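Syndapin (Drosophila melanogaster, PDB 3I2W) binds phospholipid membranes through its dimeric EFC/F-BAR domain and probably acts in endocytosis and the internalisation of plasma membrane proteins. Local coordinates at the interface of chains A and B. Numbering follows the deposited sequence. Chains: chain A/B, Syndapin.

Contact 1: the interface of chains A and B. Residues chain A 271, 274-275, 279; chain B 2, 12-13.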
loop_
_atom_site.group_PDB
_atom_site.type_symbol
_atom_site.label_atom_id
_atom_site.label_comp_id
_atom_site.label_asym_id
_atom_site.label_seq_id
_atom_site.Cartn_x
_atom_site.Cartn_y
_atom_site.Cartn_z
ATOM N N TRP A 271 30.279 18.344 -1.843
ATOM C CA TRP A 271 30.966 17.627 -2.888
ATOM C C TRP A 271 32.324 18.231 -3.226
ATOM O O TRP A 271 33.312 17.526 -3.446
ATOM C CB TRP A 271 30.164 17.645 -4.170
ATOM C CG TRP A 271 30.765 16.684 -5.201
ATOM C CD1 TRP A 271 31.652 16.987 -6.200
ATOM C CD2 TRP A 271 30.532 15.280 -5.299
ATOM N NE1 TRP A 271 31.967 15.854 -6.921
ATOM C CE2 TRP A 271 31.302 14.796 -6.373
ATOM C CE3 TRP A 271 29.745 14.382 -4.582
ATOM C CZ2 TRP A 271 31.305 13.465 -6.743
ATOM C CZ3 TRP A 271 29.752 13.053 -4.947
ATOM C CH2 TRP A 271 30.533 12.606 -6.011
ATOM N N ASN A 274 34.730 17.193 -0.587
ATOM C CA ASN A 274 35.101 15.819 -0.353
ATOM C C ASN A 274 35.592 15.226 -1.629
ATOM O O ASN A 274 36.367 14.280 -1.634
ATOM C CB ASN A 274 33.948 15.012 0.204
ATOM C CG ASN A 274 33.678 15.308 1.678
ATOM O OD1 ASN A 274 33.078 16.345 2.003
ATOM N ND2 ASN A 274 34.101 14.396 2.582
ATOM N N HIS A 275 35.192 15.812 -2.732
ATOM C CA HIS A 275 35.507 15.193 -3.978
ATOM C C HIS A 275 36.058 16.160 -4.996
ATOM O O HIS A 275 36.523 15.746 -6.044
ATOM C CB HIS A 275 34.290 14.429 -4.500
ATOM C CG HIS A 275 33.923 13.246 -3.658
ATOM N ND1 HIS A 275 34.609 12.044 -3.719
ATOM C CD2 HIS A 275 32.952 13.080 -2.726
ATOM C CE1 HIS A 275 34.089 11.199 -2.844
ATOM N NE2 HIS A 275 33.077 11.799 -2.232
HETATM N N MSE A 279 39.266 20.418 -2.056
HETATM C CA MSE A 279 40.150 19.460 -1.386
HETATM C C MSE A 279 41.599 20.026 -1.301
HETATM O O MSE A 279 42.067 20.638 -2.252
HETATM C CB MSE A 279 40.149 18.099 -2.096
HETATM C CG MSE A 279 38.826 17.353 -2.074
HETATM SE SE MSE A 279 39.007 15.781 -2.889
HETATM C CE MSE A 279 39.461 14.790 -1.525
ATOM N N ASP B 2 44.004 10.707 -2.143
ATOM C CA ASP B 2 42.695 10.731 -2.749
ATOM C C ASP B 2 42.341 12.122 -3.326
ATOM O O ASP B 2 41.301 12.267 -3.969
ATOM C CB ASP B 2 41.649 10.283 -1.693
ATOM C CG ASP B 2 41.660 11.184 -0.409
ATOM O OD1 ASP B 2 42.779 11.533 0.087
ATOM O OD2 ASP B 2 40.564 11.554 0.096
ATOM N N ARG B 12 35.865 10.765 -9.804
ATOM C CA ARG B 12 34.717 10.768 -8.887
ATOM C C ARG B 12 33.697 11.748 -9.387
ATOM O O ARG B 12 32.568 11.403 -9.445
ATOM C CB ARG B 12 35.103 11.035 -7.446
ATOM C CG ARG B 12 36.405 10.281 -7.086
ATOM C CD ARG B 12 36.576 9.860 -5.618
ATOM N NE ARG B 12 36.855 10.988 -4.730
ATOM C CZ ARG B 12 38.058 11.518 -4.562
ATOM N NH1 ARG B 12 39.102 11.037 -5.226
ATOM N NH2 ARG B 12 38.220 12.533 -3.730
ATOM N N THR B 13 34.092 12.902 -9.899
ATOM C CA THR B 13 33.110 13.855 -10.382
ATOM C C THR B 13 32.418 13.391 -11.647
ATOM O O THR B 13 31.205 13.567 -11.790
ATOM C CB THR B 13 33.716 15.225 -10.531
ATOM O OG1 THR B 13 34.133 15.661 -9.244
ATOM C CG2 THR B 13 32.707 16.221 -11.002
#
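The indole of A:Trp271 lies against the backbone of B:Arg12 and B:Thr13, its benzene rim meeting the start of helix 11-58 near one end of the antiparallel F-BAR homodimer. CZ2 of A:Trp271 sits 4.1 Å from CA of B:Thr13, while one face of the indole, toward its rim, is covered from within chain A by CB of A:His275. CG of A:Trp271 is anti to the backbone N (chi1 -170°), which turns the pyrrole edge toward the partner helix. There NE1 of A:Trp271 gives an almost straight hydrogen bond, in the plane of the indole, to the hydroxyl OG1 of B:Thr13 at 3.2 Å. Farther out, the side chains of A:His275 and B:Arg12 cross at about a right angle, with imidazole and guanidinium planes 65° apart. The guanidinium NE of B:Arg12 donates edge-on to the imidazole ND1 of A:His275 at 2.7 Å. Bent at chi3 (-72°), B:Arg12 puts NH2 on a lone pair of the backbone O of A:Asn274 at 3.3 Å, near the C-terminal end of helix 264-275. NH1 and NH2 of B:Arg12 also converge on the backbone O of B:Asp2, at 2.8 Å from NH1, and these two bonds within chain B help fix the rotation of the guanidinium. At the rim the selenomethionine A:Met279 meets B:Arg12 tip to tip, its CE 3.4 Å from NH2, and the B:Asp2 side chain crosses A:Met279 at about a right angle, OD2 near CE.

Contact 2: the interface of chains A and B. Residues chain A 4-5, 212, 215-216; chain B 275-277, 279.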
loop_
_atom_site.group_PDB
_atom_site.type_symbol
_atom_site.label_atom_id
_atom_site.label_comp_id
_atom_site.label_asym_id
_atom_site.label_seq_id
_atom_site.Cartn_x
_atom_site.Cartn_y
_atom_site.Cartn_z
ATOM N N PHE A 4 -49.037 -16.576 5.098
ATOM C CA PHE A 4 -48.548 -16.834 6.411
ATOM C C PHE A 4 -49.616 -17.478 7.218
ATOM O O PHE A 4 -49.336 -18.104 8.232
ATOM C CB PHE A 4 -48.207 -15.485 7.029
ATOM C CG PHE A 4 -48.262 -15.438 8.556
ATOM C CD1 PHE A 4 -47.140 -15.791 9.333
ATOM C CD2 PHE A 4 -49.397 -14.974 9.212
ATOM C CE1 PHE A 4 -47.163 -15.692 10.731
ATOM C CE2 PHE A 4 -49.420 -14.888 10.578
ATOM C CZ PHE A 4 -48.286 -15.250 11.348
ATOM N N TRP A 5 -50.855 -17.290 6.796
ATOM C CA TRP A 5 -51.955 -17.713 7.620
ATOM C C TRP A 5 -52.330 -19.203 7.476
ATOM O O TRP A 5 -52.999 -19.768 8.333
ATOM C CB TRP A 5 -53.134 -16.844 7.321
ATOM C CG TRP A 5 -53.010 -15.503 7.839
ATOM C CD1 TRP A 5 -52.834 -14.394 7.107
ATOM C CD2 TRP A 5 -53.106 -15.073 9.214
ATOM N NE1 TRP A 5 -52.825 -13.285 7.907
ATOM C CE2 TRP A 5 -52.986 -13.668 9.211
ATOM C CE3 TRP A 5 -53.323 -15.732 10.440
ATOM C CZ2 TRP A 5 -53.030 -12.900 10.382
ATOM C CZ3 TRP A 5 -53.360 -14.972 11.612
ATOM C CH2 TRP A 5 -53.225 -13.569 11.573
ATOM N N THR A 212 -51.193 -13.410 15.966
ATOM C CA THR A 212 -50.766 -12.035 16.033
ATOM C C THR A 212 -49.820 -11.907 17.204
ATOM O O THR A 212 -48.804 -11.277 17.122
ATOM C CB THR A 212 -51.939 -11.073 16.149
ATOM O OG1 THR A 212 -52.520 -10.979 14.872
ATOM C CG2 THR A 212 -51.500 -9.692 16.500
ATOM N N PHE A 215 -46.319 -13.432 16.472
ATOM C CA PHE A 215 -45.614 -12.846 15.383
ATOM C C PHE A 215 -45.029 -11.564 15.930
ATOM O O PHE A 215 -43.913 -11.180 15.586
ATOM C CB PHE A 215 -46.565 -12.525 14.266
ATOM C CG PHE A 215 -45.928 -11.790 13.128
ATOM C CD1 PHE A 215 -45.168 -12.464 12.179
ATOM C CD2 PHE A 215 -46.072 -10.423 13.010
ATOM C CE1 PHE A 215 -44.547 -11.763 11.103
ATOM C CE2 PHE A 215 -45.467 -9.702 11.918
ATOM C CZ PHE A 215 -44.711 -10.378 10.977
ATOM N N GLU A 216 -45.741 -10.912 16.826
ATOM C CA GLU A 216 -45.178 -9.725 17.364
ATOM C C GLU A 216 -43.916 -10.047 18.175
ATOM O O GLU A 216 -43.005 -9.274 18.254
ATOM C CB GLU A 216 -46.229 -8.920 18.138
ATOM C CG GLU A 216 -47.339 -8.330 17.259
ATOM C CD GLU A 216 -46.799 -7.472 16.073
ATOM O OE1 GLU A 216 -47.466 -7.322 14.997
ATOM O OE2 GLU A 216 -45.666 -6.932 16.216
ATOM N N HIS B 275 -44.451 -11.708 4.552
ATOM C CA HIS B 275 -44.235 -12.974 5.174
ATOM C C HIS B 275 -44.996 -13.208 6.397
ATOM O O HIS B 275 -44.825 -14.271 6.981
ATOM C CB HIS B 275 -42.756 -13.216 5.551
ATOM C CG HIS B 275 -41.847 -13.216 4.385
ATOM N ND1 HIS B 275 -41.816 -14.240 3.472
ATOM C CD2 HIS B 275 -40.992 -12.271 3.930
ATOM C CE1 HIS B 275 -40.953 -13.946 2.519
ATOM N NE2 HIS B 275 -40.448 -12.747 2.767
ATOM N N GLY B 276 -45.825 -12.277 6.831
ATOM C CA GLY B 276 -46.392 -12.357 8.192
ATOM C C GLY B 276 -47.803 -11.916 8.182
ATOM O O GLY B 276 -48.493 -12.084 7.195
ATOM N N ILE B 277 -48.254 -11.301 9.263
ATOM C CA ILE B 277 -49.706 -11.068 9.399
ATOM C C ILE B 277 -50.380 -10.141 8.420
ATOM O O ILE B 277 -51.556 -10.262 8.211
ATOM C CB ILE B 277 -50.072 -10.653 10.770
ATOM C CG1 ILE B 277 -49.357 -9.381 11.161
ATOM C CG2 ILE B 277 -49.758 -11.789 11.763
ATOM C CD1 ILE B 277 -49.785 -8.891 12.578
HETATM N N MSE B 279 -50.701 -10.357 5.408
HETATM C CA MSE B 279 -51.008 -10.989 4.117
HETATM C C MSE B 279 -52.458 -11.424 4.094
HETATM O O MSE B 279 -53.071 -11.684 5.151
HETATM C CB MSE B 279 -50.160 -12.217 3.890
HETATM C CG MSE B 279 -48.685 -11.974 4.119
HETATM SE SE MSE B 279 -47.687 -13.605 3.768
HETATM C CE MSE B 279 -47.703 -13.568 1.785
#
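B:Gly276 and B:Ile277 pass between A:Phe4 and A:Phe215 with an extended backbone at B:Gly276 (phi/psi -141/-147°), where the chain leaves helix 264-275. In this F-BAR dimer the segment reaches the N-terminal arm and helix 185-240 of the partner. The ring of A:Phe4 lies flat against the backbone of B:Gly276, whose carbonyl carbon C stands over one face, 3.9 Å from the ring centroid. On the other flank, CE1 of A:Phe215 approaches CA of B:Gly276 at 3.5 Å, and the amide N of B:Ile277 stands over the centre of that ring. CG1 of B:Ile277 takes the crowded position between the backbone N and the carbonyl carbon (chi1 59°). Its CG2 branch is thereby turned toward the aromatic pair of the arm, 3.7 Å from CZ2 of A:Trp5, and also packs against CE2 of A:Phe4. The CG1 branch of B:Ile277 crosses A:Phe215 at a slant, CG1 packing near CD2, and ends with CD1 3.7 Å from the carboxylate OE1 of A:Glu216. The indole NE1 of A:Trp5 donates to the backbone O of B:Ile277 at 3.3 Å, approaching from above the carbonyl plane; a second bond to the backbone O of B:Met279 is weak. The selenium SE of B:Met279 lies 3.8 Å from CB of A:Phe4.

Contact 3: the interface of chains A and B. Residues chain A 252, 255-256, 259; chain B 233, 237, 240-241.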
loop_
_atom_site.group_PDB
_atom_site.type_symbol
_atom_site.label_atom_id
_atom_site.label_comp_id
_atom_site.label_asym_id
_atom_site.label_seq_id
_atom_site.Cartn_x
_atom_site.Cartn_y
_atom_site.Cartn_z
ATOM N N TYR A 252 1.548 14.840 6.159
ATOM C CA TYR A 252 1.911 15.434 4.900
ATOM C C TYR A 252 2.608 16.767 5.016
ATOM O O TYR A 252 3.218 17.214 4.059
ATOM C CB TYR A 252 0.740 15.447 3.919
ATOM C CG TYR A 252 0.478 14.065 3.481
ATOM C CD1 TYR A 252 1.274 13.464 2.545
ATOM C CD2 TYR A 252 -0.526 13.322 4.050
ATOM C CE1 TYR A 252 1.049 12.145 2.154
ATOM C CE2 TYR A 252 -0.754 12.018 3.661
ATOM C CZ TYR A 252 0.040 11.440 2.727
ATOM O OH TYR A 252 -0.169 10.139 2.370
ATOM N N PHE A 255 6.200 15.646 5.783
ATOM C CA PHE A 255 6.773 15.163 4.536
ATOM C C PHE A 255 7.231 16.393 3.754
ATOM O O PHE A 255 8.396 16.473 3.344
ATOM C CB PHE A 255 5.721 14.315 3.781
ATOM C CG PHE A 255 6.188 13.643 2.498
ATOM C CD1 PHE A 255 7.509 13.428 2.195
ATOM C CD2 PHE A 255 5.244 13.168 1.599
ATOM C CE1 PHE A 255 7.870 12.780 0.991
ATOM C CE2 PHE A 255 5.599 12.531 0.407
ATOM C CZ PHE A 255 6.907 12.334 0.117
ATOM N N SER A 256 6.366 17.365 3.538
ATOM C CA SER A 256 6.821 18.415 2.671
ATOM C C SER A 256 7.974 19.184 3.311
ATOM O O SER A 256 8.795 19.661 2.575
ATOM C CB SER A 256 5.717 19.362 2.265
ATOM O OG SER A 256 5.358 19.903 3.473
ATOM N N ILE A 259 11.113 17.268 2.179
ATOM C CA ILE A 259 11.454 17.682 0.828
ATOM C C ILE A 259 12.055 19.095 0.768
ATOM O O ILE A 259 13.087 19.339 0.136
ATOM C CB ILE A 259 10.226 17.615 -0.062
ATOM C CG1 ILE A 259 9.823 16.166 -0.219
ATOM C CG2 ILE A 259 10.536 18.085 -1.425
ATOM C CD1 ILE A 259 8.661 15.964 -1.161
ATOM N N LEU B 233 10.014 15.158 -6.273
ATOM C CA LEU B 233 9.601 14.869 -4.930
ATOM C C LEU B 233 8.341 15.635 -4.468
ATOM O O LEU B 233 7.434 15.002 -3.955
ATOM C CB LEU B 233 10.753 14.981 -3.940
ATOM C CG LEU B 233 11.818 13.898 -4.071
ATOM C CD1 LEU B 233 12.777 13.955 -2.941
ATOM C CD2 LEU B 233 11.203 12.550 -4.109
ATOM N N HIS B 237 4.671 14.071 -3.639
ATOM C CA HIS B 237 3.912 14.522 -2.515
ATOM C C HIS B 237 2.501 14.892 -2.935
ATOM O O HIS B 237 1.587 14.283 -2.496
ATOM C CB HIS B 237 4.629 15.691 -1.911
ATOM C CG HIS B 237 3.998 16.214 -0.663
ATOM N ND1 HIS B 237 2.967 17.125 -0.680
ATOM C CD2 HIS B 237 4.299 16.002 0.640
ATOM C CE1 HIS B 237 2.623 17.410 0.559
ATOM N NE2 HIS B 237 3.418 16.746 1.383
ATOM N N LEU B 240 0.190 11.986 -3.435
ATOM C CA LEU B 240 -0.111 11.137 -2.323
ATOM C C LEU B 240 -0.902 11.842 -1.235
ATOM O O LEU B 240 -1.422 11.205 -0.356
ATOM C CB LEU B 240 1.177 10.594 -1.702
ATOM C CG LEU B 240 1.863 9.362 -2.256
ATOM C CD1 LEU B 240 1.943 9.581 -3.631
ATOM C CD2 LEU B 240 3.274 9.352 -1.744
ATOM N N ASP B 241 -1.002 13.141 -1.269
ATOM C CA ASP B 241 -1.514 13.835 -0.136
ATOM C C ASP B 241 -3.019 13.663 -0.161
ATOM O O ASP B 241 -3.723 14.041 -1.105
ATOM C CB ASP B 241 -1.095 15.288 -0.247
ATOM C CG ASP B 241 -1.571 16.165 0.903
ATOM O OD1 ASP B 241 -2.405 15.802 1.778
ATOM O OD2 ASP B 241 -1.064 17.296 0.913
HETATM O O HOH W 1 -0.851 8.666 0.519
#
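B:His237 inserts its imidazole beside A:Phe255, between A:Tyr252 and A:Ser256, where helix 248-260 of one F-BAR protomer packs on the end of helix 169-240 of the other. The histidine and phenylalanine side chains slide past each other in opposite directions, and CB of A:Phe255 lies at the imidazole edge; their nearest ring carbons are modelled too close to be read in detail. Next to them A:Ile259 crosses B:Leu233 at a slant, its CD1 3.6 Å from CB of the leucine. At the other end, CA of B:Asp241 stands over the centre of the A:Tyr252 ring, 3.9 Å from the centroid. The B:Asp241 carboxylate continues along the same ring, its plane 11° from that of the phenol, with OD1 3.8 Å from CG of A:Tyr252. The polar rim is anchored by B:His237, whose CG is anti to the backbone N (chi1 -176°), carrying the ring out toward the partner helix. NE2 of B:His237 donates to the backbone O of A:Tyr252 at 2.7 Å, in the ring plane and on a lone pair of the carbonyl, 167° at the hydrogen. CB of A:Ser256 packs 3.6 Å from NE2 of B:His237. At the far rim the phenol OH of A:Tyr252 and the backbone O of B:Leu240 lie 3.2 Å apart in poor geometry for a direct bond, and a water links them, 2.7 Å from that O.

Contact 4: the interface of chains A and B. Residues chain A 23, 222, 225-226, 229; chain B 61-62, 65, 69.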
loop_
_atom_site.group_PDB
_atom_site.type_symbol
_atom_site.label_atom_id
_atom_site.label_comp_id
_atom_site.label_asym_id
_atom_site.label_seq_id
_atom_site.Cartn_x
_atom_site.Cartn_y
_atom_site.Cartn_z
ATOM N N LEU A 23 -26.423 -13.970 10.158
ATOM C CA LEU A 23 -25.953 -12.726 9.648
ATOM C C LEU A 23 -24.861 -12.185 10.556
ATOM O O LEU A 23 -23.939 -11.614 10.041
ATOM C CB LEU A 23 -27.094 -11.730 9.468
ATOM C CG LEU A 23 -28.125 -12.000 8.374
ATOM C CD1 LEU A 23 -29.307 -11.129 8.590
ATOM C CD2 LEU A 23 -27.597 -11.772 6.983
ATOM N N GLU A 222 -36.619 -9.309 16.206
ATOM C CA GLU A 222 -35.914 -8.949 14.981
ATOM C C GLU A 222 -35.510 -7.502 14.971
ATOM O O GLU A 222 -34.440 -7.151 14.488
ATOM C CB GLU A 222 -36.768 -9.178 13.776
ATOM C CG GLU A 222 -36.170 -8.629 12.518
ATOM C CD GLU A 222 -35.026 -9.482 11.977
ATOM O OE1 GLU A 222 -34.705 -9.331 10.760
ATOM O OE2 GLU A 222 -34.460 -10.289 12.765
ATOM N N ARG A 225 -31.958 -6.696 16.613
ATOM C CA ARG A 225 -30.903 -6.921 15.645
ATOM C C ARG A 225 -30.794 -5.812 14.618
ATOM O O ARG A 225 -29.700 -5.427 14.267
ATOM C CB ARG A 225 -31.237 -8.196 14.871
ATOM C CG ARG A 225 -30.036 -8.950 14.288
ATOM C CD ARG A 225 -30.473 -9.950 13.201
ATOM N NE ARG A 225 -30.288 -9.348 11.883
ATOM C CZ ARG A 225 -31.268 -9.154 11.018
ATOM N NH1 ARG A 225 -31.077 -8.579 9.835
ATOM N NH2 ARG A 225 -32.473 -9.555 11.365
ATOM N N LEU A 226 -31.913 -5.328 14.079
ATOM C CA LEU A 226 -31.854 -4.321 13.017
ATOM C C LEU A 226 -31.312 -3.034 13.601
ATOM O O LEU A 226 -30.584 -2.252 12.930
ATOM C CB LEU A 226 -33.215 -4.075 12.374
ATOM C CG LEU A 226 -33.944 -5.278 11.764
ATOM C CD1 LEU A 226 -35.123 -4.777 10.936
ATOM C CD2 LEU A 226 -33.056 -6.261 10.937
ATOM N N PHE A 229 -27.438 -3.742 14.150
ATOM C CA PHE A 229 -26.672 -3.628 12.933
ATOM C C PHE A 229 -26.462 -2.171 12.505
ATOM O O PHE A 229 -25.360 -1.796 12.075
ATOM C CB PHE A 229 -27.274 -4.502 11.833
ATOM C CG PHE A 229 -26.938 -5.957 11.994
ATOM C CD1 PHE A 229 -26.675 -6.756 10.910
ATOM C CD2 PHE A 229 -26.859 -6.527 13.239
ATOM C CE1 PHE A 229 -26.384 -8.139 11.071
ATOM C CE2 PHE A 229 -26.545 -7.880 13.400
ATOM C CZ PHE A 229 -26.313 -8.697 12.313
ATOM N N GLU B 61 -30.266 -10.952 4.425
ATOM C CA GLU B 61 -30.531 -9.602 4.927
ATOM C C GLU B 61 -31.424 -8.922 3.879
ATOM O O GLU B 61 -31.348 -9.301 2.694
ATOM C CB GLU B 61 -29.225 -8.862 5.215
ATOM C CG GLU B 61 -29.425 -7.498 5.783
ATOM C CD GLU B 61 -29.747 -7.479 7.246
ATOM O OE1 GLU B 61 -28.862 -7.596 8.120
ATOM O OE2 GLU B 61 -30.920 -7.310 7.550
ATOM N N TYR B 62 -32.302 -8.008 4.302
ATOM C CA TYR B 62 -33.288 -7.401 3.389
ATOM C C TYR B 62 -33.508 -5.938 3.737
ATOM O O TYR B 62 -33.047 -5.435 4.765
ATOM C CB TYR B 62 -34.661 -8.127 3.486
ATOM C CG TYR B 62 -35.247 -8.139 4.932
ATOM C CD1 TYR B 62 -34.639 -8.902 5.924
ATOM C CD2 TYR B 62 -36.330 -7.360 5.303
ATOM C CE1 TYR B 62 -35.083 -8.939 7.224
ATOM C CE2 TYR B 62 -36.799 -7.392 6.644
ATOM C CZ TYR B 62 -36.151 -8.193 7.606
ATOM O OH TYR B 62 -36.524 -8.286 8.965
ATOM N N THR B 65 -31.932 -2.231 5.662
ATOM C CA THR B 65 -30.826 -2.708 6.419
ATOM C C THR B 65 -29.845 -3.336 5.437
ATOM O O THR B 65 -28.635 -3.085 5.470
ATOM C CB THR B 65 -31.323 -3.701 7.454
ATOM O OG1 THR B 65 -32.099 -2.993 8.426
ATOM C CG2 THR B 65 -30.168 -4.378 8.159
ATOM N N TRP B 69 -25.864 -2.256 4.709
ATOM C CA TRP B 69 -24.698 -3.118 4.616
ATOM C C TRP B 69 -24.020 -2.737 3.329
ATOM O O TRP B 69 -22.803 -2.670 3.276
ATOM C CB TRP B 69 -25.019 -4.601 4.448
ATOM C CG TRP B 69 -25.368 -5.485 5.608
ATOM C CD1 TRP B 69 -26.446 -5.367 6.456
ATOM C CD2 TRP B 69 -24.713 -6.695 5.974
ATOM N NE1 TRP B 69 -26.457 -6.406 7.368
ATOM C CE2 TRP B 69 -25.415 -7.245 7.074
ATOM C CE3 TRP B 69 -23.595 -7.373 5.488
ATOM C CZ2 TRP B 69 -25.029 -8.437 7.676
ATOM C CZ3 TRP B 69 -23.212 -8.538 6.092
ATOM C CH2 TRP B 69 -23.922 -9.069 7.162
#
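A:Arg225 and B:Glu61 reach toward each other tip to tip, guanidinium and carboxylate planes 30° apart, and form a salt bridge with NH1 2.6 Å from OE2. The N-H of NH1 does not point at OE2, and its hydrogen bond to OE1 is weak, so the attraction may be largely one of charge. B:Glu61 bends at chi2 (79°), and its OE1 is steadied within chain B by the indole NE1 of B:Trp69 at 2.8 Å, a donor tilted from the carboxylate plane. A second tip-to-tip pair lies alongside: the phenol OH of B:Tyr62 donates to OE1 of A:Glu222 at 2.8 Å, on the anti side of a carboxylate nearly coplanar with the phenol ring. A:Arg225 is modelled too close to A:Glu222 for that contact to be read. On the apolar flank A:Phe229 and B:Trp69 cross obliquely, CE1 of A:Phe229 3.7 Å from CZ2 of B:Trp69, with the indole NE1 at the edge of the phenyl ring. A:Leu23 crosses B:Glu61 at about a right angle, CD2 lying 3.8 Å from CB. In the F-BAR dimer this places the junction between helices 11-58 and 63-105 of chain B against helices 11-58 and 185-240 of chain A.

The four contacts are spread along the elongated F-BAR homodimer, with contacts 1 and 2 about 90 Å apart between the centres of their C-alpha atoms. By the same measure contact 3 is about 32 Å from contact 1 and contact 4 is about 19 Å from contact 2, while about 42 Å separates contacts 3 and 4. Residues 275 and 279 serve in both contacts 1 and 2, from opposite chains, so the two-fold brings the two sets together at each end. Helix 185-240 of chain A links contacts 2 and 4. Each contact has its symmetry twin, so the protomers are joined along a long antiparallel overlap.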